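Local coordinates for protein VIN1 (Oscarella pearsei, PDB 6BFI) that binds actin filaments and, as a sponge homolog of vinculin, may play a role in cell-cell adhesion, at residues A[145-149]-A[231-235]; A[194-198]-A[237-242]. One frame throughout, in Å; residues are numbered along the deposited sequence.

Contact 1. Residues A[145-149]-A[231-235]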
loop_
_atom_site.group_PDB
_atom_site.type_symbol
_atom_site.label_atom_id
_atom_site.label_comp_id
_atom_site.label_asym_id
_atom_site.label_seq_id
_atom_site.Cartn_x
_atom_site.Cartn_y
_atom_site.Cartn_z
ATOM N N LEU A 145 -13.200 23.609 17.263
ATOM C CA LEU A 145 -14.059 22.429 17.181
ATOM C C LEU A 145 -14.689 22.090 18.529
ATOM O O LEU A 145 -15.855 21.680 18.592
ATOM C CB LEU A 145 -13.265 21.234 16.655
ATOM C CG LEU A 145 -13.070 21.164 15.142
ATOM C CD1 LEU A 145 -12.240 19.947 14.776
ATOM C CD2 LEU A 145 -14.417 21.136 14.438
ATOM N N ASP A 146 -13.942 22.264 19.621
ATOM C CA ASP A 146 -14.406 21.819 20.931
ATOM C C ASP A 146 -15.583 22.630 21.460
ATOM O O ASP A 146 -16.215 22.203 22.432
ATOM C CB ASP A 146 -13.253 21.868 21.936
ATOM C CG ASP A 146 -13.223 20.657 22.848
ATOM O OD1 ASP A 146 -13.317 19.523 22.334
ATOM O OD2 ASP A 146 -13.110 20.837 24.079
ATOM N N VAL A 147 -15.892 23.778 20.852
ATOM C CA VAL A 147 -17.017 24.593 21.302
ATOM C C VAL A 147 -18.349 23.882 21.086
ATOM O O VAL A 147 -19.322 24.155 21.799
ATOM C CB VAL A 147 -16.976 25.961 20.586
ATOM C CG1 VAL A 147 -18.179 26.812 20.949
ATOM C CG2 VAL A 147 -15.692 26.699 20.928
ATOM N N ALA A 148 -18.410 22.944 20.140
ATOM C CA ALA A 148 -19.672 22.294 19.800
ATOM C C ALA A 148 -20.246 21.473 20.949
ATOM O O ALA A 148 -21.438 21.146 20.925
ATOM C CB ALA A 148 -19.486 21.409 18.570
ATOM N N LYS A 149 -19.438 21.142 21.958
ATOM C CA LYS A 149 -19.925 20.302 23.048
ATOM C C LYS A 149 -20.894 21.030 23.974
ATOM O O LYS A 149 -21.596 20.373 24.749
ATOM C CB LYS A 149 -18.744 19.756 23.852
ATOM C CG LYS A 149 -17.731 19.009 23.008
ATOM C CD LYS A 149 -16.715 18.271 23.861
ATOM C CE LYS A 149 -15.765 17.463 22.988
ATOM N NZ LYS A 149 -14.821 16.644 23.793
ATOM N N ARG A 231 -22.045 12.926 18.856
ATOM C CA ARG A 231 -21.455 14.229 18.567
ATOM C C ARG A 231 -19.966 14.249 18.901
ATOM O O ARG A 231 -19.134 14.594 18.056
ATOM C CB ARG A 231 -22.195 15.317 19.344
ATOM C CG ARG A 231 -21.585 16.698 19.212
ATOM C CD ARG A 231 -22.096 17.597 20.318
ATOM N NE ARG A 231 -21.781 17.044 21.633
ATOM C CZ ARG A 231 -22.380 17.404 22.761
ATOM N NH1 ARG A 231 -23.342 18.319 22.743
ATOM N NH2 ARG A 231 -22.023 16.842 23.908
ATOM N N ASP A 232 -19.613 13.862 20.131
ATOM C CA ASP A 232 -18.213 13.905 20.548
ATOM C C ASP A 232 -17.357 12.925 19.755
ATOM O O ASP A 232 -16.149 13.142 19.603
ATOM C CB ASP A 232 -18.101 13.621 22.045
ATOM C CG ASP A 232 -18.867 14.627 22.886
ATOM O OD1 ASP A 232 -19.198 15.709 22.360
ATOM O OD2 ASP A 232 -19.135 14.336 24.072
ATOM N N TYR A 233 -17.958 11.846 19.253
ATOM C CA TYR A 233 -17.239 10.949 18.359
ATOM C C TYR A 233 -16.864 11.664 17.070
ATOM O O TYR A 233 -15.728 11.544 16.590
ATOM C CB TYR A 233 -18.085 9.709 18.065
ATOM C CG TYR A 233 -17.595 8.887 16.891
ATOM C CD1 TYR A 233 -16.587 7.947 17.049
ATOM C CD2 TYR A 233 -18.148 9.050 15.626
ATOM C CE1 TYR A 233 -16.137 7.195 15.979
ATOM C CE2 TYR A 233 -17.708 8.303 14.552
ATOM C CZ TYR A 233 -16.700 7.377 14.733
ATOM O OH TYR A 233 -16.253 6.630 13.664
ATOM N N VAL A 234 -17.804 12.419 16.494
ATOM C CA VAL A 234 -17.479 13.154 15.274
ATOM C C VAL A 234 -16.458 14.250 15.565
ATOM O O VAL A 234 -15.544 14.498 14.764
ATOM C CB VAL A 234 -18.758 13.717 14.630
ATOM C CG1 VAL A 234 -18.424 14.447 13.338
ATOM C CG2 VAL A 234 -19.756 12.592 14.369
ATOM N N ILE A 235 -16.582 14.910 16.719
ATOM C CA ILE A 235 -15.609 15.931 17.099
ATOM C C ILE A 235 -14.219 15.323 17.214
ATOM O O ILE A 235 -13.223 15.935 16.811
ATOM C CB ILE A 235 -16.032 16.617 18.410
ATOM C CG1 ILE A 235 -17.413 17.253 18.260
ATOM C CG2 ILE A 235 -15.009 17.669 18.818
ATOM C CD1 ILE A 235 -17.951 17.859 19.538
HETATM O O HOH W 1 -14.761 14.180 21.957
#
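Ile-235 pushes its side chain into the turn 145-149, where CD1 lies 4.0 Å from Ala-148 CB and 3.7 Å from Lys-149 CG, while its CG2 rests 4.1 Å from Leu-145 O. Lys-149, extended with chi2 to chi4 all trans, runs its aliphatic part across the helix: its CG is 3.7 Å from Asp-232 OD1. The ammonium group at its tip forms a salt bridge within its own segment (NZ to Asp-146 OD1, 3.6 Å) and reaches helix 231-235 through a water that accepts from Lys-149 NZ at 3.1 Å and donates to Asp-232 O at 2.9 Å. No direct hydrogen bond joins the segments. Arg-231 forms a salt bridge with the next residue (NE to Asp-232 OD1, 3.0 Å), and Lys-149 O lies over one face of its guanidinium; NH1 is 3.4 Å from that oxygen, but at a poor angle. Ala-148 also touches Ile-209 and Phe-160, placing the contact among helices 185-215 and 154-178. The 3-10 turn linking helix 102-145 to helix 154-178 thus packs against the side of helix 224-249, near one end of an antiparallel helix bundle, as in vinculin/alpha-catenin proteins.

Contact 2. Residues A[194-198]-A[237-242]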
loop_
_atom_site.group_PDB
_atom_site.type_symbol
_atom_site.label_atom_id
_atom_site.label_comp_id
_atom_site.label_asym_id
_atom_site.label_seq_id
_atom_site.Cartn_x
_atom_site.Cartn_y
_atom_site.Cartn_z
ATOM N N GLU A 194 -7.036 12.984 4.517
ATOM C CA GLU A 194 -7.564 13.666 5.697
ATOM C C GLU A 194 -8.473 14.826 5.304
ATOM O O GLU A 194 -9.464 15.107 5.991
ATOM C CB GLU A 194 -6.423 14.148 6.589
ATOM C CG GLU A 194 -5.385 13.084 6.920
ATOM C CD GLU A 194 -5.975 11.855 7.592
ATOM O OE1 GLU A 194 -6.974 11.990 8.332
ATOM O OE2 GLU A 194 -5.434 10.748 7.380
ATOM N N LEU A 195 -8.152 15.512 4.202
ATOM C CA LEU A 195 -9.056 16.524 3.666
ATOM C C LEU A 195 -10.428 15.927 3.380
ATOM O O LEU A 195 -11.460 16.488 3.773
ATOM C CB LEU A 195 -8.463 17.142 2.400
ATOM C CG LEU A 195 -7.359 18.182 2.585
ATOM C CD1 LEU A 195 -6.760 18.565 1.240
ATOM C CD2 LEU A 195 -7.906 19.409 3.299
ATOM N N GLY A 196 -10.455 14.779 2.699
ATOM C CA GLY A 196 -11.720 14.099 2.470
ATOM C C GLY A 196 -12.448 13.781 3.762
ATOM O O GLY A 196 -13.665 13.971 3.864
ATOM N N THR A 197 -11.709 13.310 4.774
ATOM C CA THR A 197 -12.325 13.007 6.064
ATOM C C THR A 197 -13.015 14.234 6.650
ATOM O O THR A 197 -14.180 14.165 7.061
ATOM C CB THR A 197 -11.276 12.464 7.036
ATOM O OG1 THR A 197 -10.885 11.146 6.634
ATOM C CG2 THR A 197 -11.838 12.411 8.452
ATOM N N VAL A 198 -12.317 15.370 6.685
ATOM C CA VAL A 198 -12.911 16.581 7.251
ATOM C C VAL A 198 -14.147 16.993 6.457
ATOM O O VAL A 198 -15.212 17.285 7.029
ATOM C CB VAL A 198 -11.868 17.713 7.306
ATOM C CG1 VAL A 198 -12.499 18.988 7.834
ATOM C CG2 VAL A 198 -10.690 17.306 8.174
ATOM N N LYS A 237 -13.125 12.528 15.687
ATOM C CA LYS A 237 -12.653 12.157 14.357
ATOM C C LYS A 237 -12.084 13.369 13.625
ATOM O O LYS A 237 -11.001 13.297 13.024
ATOM C CB LYS A 237 -13.786 11.512 13.554
ATOM C CG LYS A 237 -13.373 11.113 12.146
ATOM C CD LYS A 237 -14.452 10.316 11.424
ATOM C CE LYS A 237 -14.562 8.895 11.954
ATOM N NZ LYS A 237 -15.527 8.075 11.160
ATOM N N LEU A 238 -12.793 14.501 13.680
ATOM C CA LEU A 238 -12.270 15.726 13.079
ATOM C C LEU A 238 -10.965 16.153 13.741
ATOM O O LEU A 238 -10.001 16.520 13.055
ATOM C CB LEU A 238 -13.310 16.841 13.176
ATOM C CG LEU A 238 -14.441 16.824 12.149
ATOM C CD1 LEU A 238 -15.558 17.769 12.566
ATOM C CD2 LEU A 238 -13.910 17.201 10.776
ATOM N N PHE A 239 -10.916 16.101 15.075
ATOM C CA PHE A 239 -9.712 16.486 15.809
ATOM C C PHE A 239 -8.511 15.660 15.368
ATOM O O PHE A 239 -7.426 16.199 15.119
ATOM C CB PHE A 239 -9.958 16.325 17.311
ATOM C CG PHE A 239 -8.810 16.766 18.172
ATOM C CD1 PHE A 239 -8.753 18.061 18.658
ATOM C CD2 PHE A 239 -7.795 15.885 18.513
ATOM C CE1 PHE A 239 -7.703 18.473 19.456
ATOM C CE2 PHE A 239 -6.740 16.290 19.308
ATOM C CZ PHE A 239 -6.693 17.586 19.780
ATOM N N ILE A 240 -8.693 14.341 15.263
ATOM C CA ILE A 240 -7.599 13.449 14.899
ATOM C C ILE A 240 -7.161 13.695 13.461
ATOM O O ILE A 240 -5.959 13.776 13.171
ATOM C CB ILE A 240 -8.019 11.985 15.131
ATOM C CG1 ILE A 240 -8.014 11.672 16.631
ATOM C CG2 ILE A 240 -7.119 11.027 14.361
ATOM C CD1 ILE A 240 -8.626 10.339 16.986
ATOM N N ALA A 241 -8.121 13.831 12.540
ATOM C CA ALA A 241 -7.769 14.126 11.153
ATOM C C ALA A 241 -6.956 15.411 11.048
ATOM O O ALA A 241 -5.959 15.465 10.316
ATOM C CB ALA A 241 -9.031 14.224 10.298
ATOM N N ILE A 242 -7.357 16.455 11.775
ATOM C CA ILE A 242 -6.619 17.713 11.714
ATOM C C ILE A 242 -5.239 17.557 12.346
ATOM O O ILE A 242 -4.259 18.151 11.876
ATOM C CB ILE A 242 -7.432 18.841 12.373
ATOM C CG1 ILE A 242 -8.709 19.100 11.577
ATOM C CG2 ILE A 242 -6.607 20.120 12.467
ATOM C CD1 ILE A 242 -9.565 20.228 12.143
#
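Two helices run nearly antiparallel here, their segment axes 9.3 Å apart at 157°, and the small side chain of Ala-241 lets the backbones come close: its CA is 5.5 Å from Glu-194 CA. Around this methyl group gather three side chains of 194-198. Thr-197, with chi1 at -71°, presents CG2 to Ala-241 CB at 3.8 Å and to Lys-237 CG at 4.2 Å, while its OG1 makes a weak hydrogen bond to Ser-193 O one turn back. Glu-194 bends twice, chi1 and chi2 both m, which folds the carboxylate over the interface and sets OE1 3.6 Å from Ala-241 CB. Val-198 (t) spreads its two methyls along helix 237-242: Leu-238 CD2 lies against Val-198 CG1 and CA, 3.7 Å from each, and Val-198 CG2 also faces Ala-241 CB at 4.1 Å and Ile-242 CG1 at 4.3 Å. This is side-chain packing between neighbouring antiparallel helices of an up-and-down bundle, the repeated unit of vinculin-family proteins; Met-168 and Met-172 of helix 154-178 extend the apolar layer beyond Val-198. The mt rotamer of Leu-238 brings CD2 to Val-198 although its CA-to-CB bond points sideways. Ile-242, likewise mt, starts away from 194-198 yet reaches Val-198 with CG1, and its side chain also touches Cys-138 and Gln-142 of helix 102-145. Lys-237 runs trans through chi2 before chi3 turns to m; the methylene CG touches Thr-197, whereas NZ is hydrogen-bonded to Tyr-233 OH.

In the fold
From the N terminus, the chain leaves helix 102-145 through the turn 145-149, runs along helix 154-178, passes 194-198 on helix 185-215, and enters helix 224-249, where 231-235 and then 237-242 are reached. Contact 1 closes a loop with 81 residues between its segments and contact 2 one with 38. The loops cross, because 194-198 lies within the first and 237-242 beyond its end. Helix 224-249 serves both, and the contact centres are 13 Å apart. Leu-145 joins them directly, its CD1 packing 3.7 Å from Leu-238 CB and 3.8 Å from Ile-242 CD1. Together they tie helix 224-249 to the turn that follows helix 102-145 and to helix 185-215.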